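Local coordinates for protein ribonucleoside-diphosphate reductase subunit beta (Streptococcus sanguinis, PDB 4N83) that probably supplies deoxyribonucleotides for DNA synthesis, as the metal-binding small subunit of a class Ib ribonucleotide reductase, here carrying two manganese ions, at residues K79-A84 and A88-I93. Sequence-based numbering, arbitrary orientation.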
loop_
_atom_site.group_PDB
_atom_site.type_symbol
_atom_site.label_atom_id
_atom_site.label_comp_id
_atom_site.label_asym_id
_atom_site.label_seq_id
_atom_site.Cartn_x
_atom_site.Cartn_y
_atom_site.Cartn_z
ATOM N N LYS A 79 -9.298 -5.235 -8.055
ATOM C CA LYS A 79 -9.652 -5.566 -9.442
ATOM C C LYS A 79 -11.067 -5.131 -9.843
ATOM O O LYS A 79 -11.386 -5.088 -11.031
ATOM C CB LYS A 79 -9.472 -7.068 -9.697
ATOM C CG LYS A 79 -8.018 -7.521 -9.683
ATOM C CD LYS A 79 -7.890 -9.036 -9.740
ATOM C CE LYS A 79 -8.243 -9.589 -11.111
ATOM N NZ LYS A 79 -8.098 -11.069 -11.158
ATOM N N ASP A 80 -11.905 -4.809 -8.858
ATOM C CA ASP A 80 -13.268 -4.340 -9.107
ATOM C C ASP A 80 -13.379 -2.851 -8.788
ATOM O O ASP A 80 -14.238 -2.424 -8.014
ATOM C CB ASP A 80 -14.248 -5.155 -8.268
ATOM C CG ASP A 80 -13.993 -6.642 -8.375
ATOM O OD1 ASP A 80 -14.158 -7.196 -9.481
ATOM O OD2 ASP A 80 -13.617 -7.254 -7.357
ATOM N N VAL A 81 -12.501 -2.072 -9.414
ATOM C CA VAL A 81 -12.381 -0.634 -9.158
ATOM C C VAL A 81 -13.287 0.171 -10.092
ATOM O O VAL A 81 -13.495 -0.208 -11.246
ATOM C CB VAL A 81 -10.896 -0.185 -9.277
ATOM C CG1 VAL A 81 -10.733 1.084 -10.108
ATOM C CG2 VAL A 81 -10.286 -0.012 -7.894
ATOM N N ARG A 82 -13.817 1.282 -9.581
ATOM C CA ARG A 82 -14.665 2.183 -10.363
ATOM C C ARG A 82 -13.833 3.337 -10.915
ATOM O O ARG A 82 -13.784 3.550 -12.128
ATOM C CB ARG A 82 -15.812 2.726 -9.504
ATOM C CG ARG A 82 -16.656 1.649 -8.836
ATOM C CD ARG A 82 -17.801 2.253 -8.041
ATOM N NE ARG A 82 -18.805 2.880 -8.902
ATOM C CZ ARG A 82 -19.828 2.252 -9.483
ATOM N NH1 ARG A 82 -20.023 0.945 -9.316
ATOM N NH2 ARG A 82 -20.672 2.942 -10.244
ATOM N N THR A 83 -13.180 4.070 -10.017
ATOM C CA THR A 83 -12.355 5.220 -10.383
ATOM C C THR A 83 -10.879 4.891 -10.174
ATOM O O THR A 83 -10.542 4.041 -9.355
ATOM C CB THR A 83 -12.708 6.457 -9.531
ATOM O OG1 THR A 83 -12.187 6.300 -8.204
ATOM C CG2 THR A 83 -14.219 6.656 -9.460
ATOM N N ALA A 84 -10.004 5.581 -10.901
ATOM C CA ALA A 84 -8.556 5.388 -10.759
ATOM C C ALA A 84 -8.085 5.688 -9.336
ATOM O O ALA A 84 -7.172 5.041 -8.823
ATOM C CB ALA A 84 -7.805 6.261 -11.753
ATOM N N ALA A 88 -5.872 3.726 -5.907
ATOM C CA ALA A 88 -4.868 4.371 -5.056
ATOM C C ALA A 88 -5.252 4.259 -3.578
ATOM O O ALA A 88 -4.419 3.908 -2.741
ATOM C CB ALA A 88 -4.687 5.830 -5.451
ATOM N N VAL A 89 -6.514 4.545 -3.267
ATOM C CA VAL A 89 -7.016 4.405 -1.897
ATOM C C VAL A 89 -6.803 2.973 -1.399
ATOM O O VAL A 89 -6.398 2.771 -0.258
ATOM C CB VAL A 89 -8.511 4.786 -1.779
ATOM C CG1 VAL A 89 -9.022 4.539 -0.365
ATOM C CG2 VAL A 89 -8.728 6.243 -2.163
ATOM N N PHE A 90 -7.059 1.990 -2.262
ATOM C CA PHE A 90 -6.874 0.577 -1.904
ATOM C C PHE A 90 -5.410 0.186 -1.714
ATOM O O PHE A 90 -5.112 -0.732 -0.950
ATOM C CB PHE A 90 -7.550 -0.350 -2.924
ATOM C CG PHE A 90 -9.022 -0.535 -2.686
ATOM C CD1 PHE A 90 -9.473 -1.101 -1.503
ATOM C CD2 PHE A 90 -9.955 -0.148 -3.637
ATOM C CE1 PHE A 90 -10.825 -1.272 -1.269
ATOM C CE2 PHE A 90 -11.310 -0.317 -3.408
ATOM C CZ PHE A 90 -11.746 -0.880 -2.223
ATOM N N ASN A 91 -4.502 0.875 -2.402
ATOM C CA ASN A 91 -3.069 0.680 -2.171
ATOM C C ASN A 91 -2.700 1.140 -0.768
ATOM O O ASN A 91 -1.964 0.454 -0.055
ATOM C CB ASN A 91 -2.232 1.434 -3.207
ATOM C CG ASN A 91 -2.434 0.909 -4.616
ATOM O OD1 ASN A 91 -2.662 -0.286 -4.822
ATOM N ND2 ASN A 91 -2.346 1.803 -5.598
ATOM N N ASN A 92 -3.228 2.301 -0.382
ATOM C CA ASN A 92 -3.101 2.804 0.984
ATOM C C ASN A 92 -3.766 1.873 2.000
ATOM O O ASN A 92 -3.203 1.611 3.063
ATOM C CB ASN A 92 -3.707 4.208 1.099
ATOM C CG ASN A 92 -3.849 4.663 2.536
ATOM O OD1 ASN A 92 -4.944 4.645 3.091
ATOM N ND2 ASN A 92 -2.738 5.048 3.154
ATOM N N ILE A 93 -4.961 1.384 1.671
ATOM C CA ILE A 93 -5.677 0.449 2.540
ATOM C C ILE A 93 -4.849 -0.813 2.755
ATOM O O ILE A 93 -4.658 -1.244 3.890
ATOM C CB ILE A 93 -7.061 0.063 1.968
ATOM C CG1 ILE A 93 -8.005 1.270 1.994
ATOM C CG2 ILE A 93 -7.670 -1.088 2.765
ATOM C CD1 ILE A 93 -9.226 1.137 1.109
#
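Val81 in the loop 79-84 meets Phe90, nearly two turns into the next helix, at the connection between two helices of the ferritin-like helical bundle. The loop leaves helix 49-78 and runs straight into helix 84-111, the helix that also brings Glu97 and His100 to the manganese site. Phe90 CB points to the loop, but is still 5.7 Å from Val81 CG2. The chi1 torsion of -82° puts CG roughly opposite the residue's own carbonyl carbon, which carries the ring outward, roughly square to the helix axis. One flank then comes up to the valine: Phe90 CD2 lies 4.3 Å from Val81 CG2, and CE2 follows at 4.6 Å from the same methyl. The methyl approaches obliquely, in a loose apolar touch. Ile93 CD1 lies above the ring plane on the far side from the valine, with Phe90 CD1 its nearest ring atom, so the ring sits between the loop methyl and a side chain one turn further along its own helix. The tip of the ring, Phe90 CZ, has already passed the valine, at 5.9 Å from Val81 CG2. Val74 and Leu77 of helix 49-78 add further apolar cover for Phe90, whose side chain is about 8 Å from a manganese ion. The next residue, Asn91, uses ND2 to hydrogen-bond Ser98 OG of the second subunit.

The helix start is set by Thr83 at the N-cap: its OG1 hydrogen-bonds Glu86 N and also reaches Asp18 OD2. Ala84 turns its methyl away from the helical segment, so its share of the contact comes through the backbone. There the first turn closes with a long, weak hydrogen bond, Ala88 N to Ala84 O at 3.5 Å, with an angle of 158° at the hydrogen.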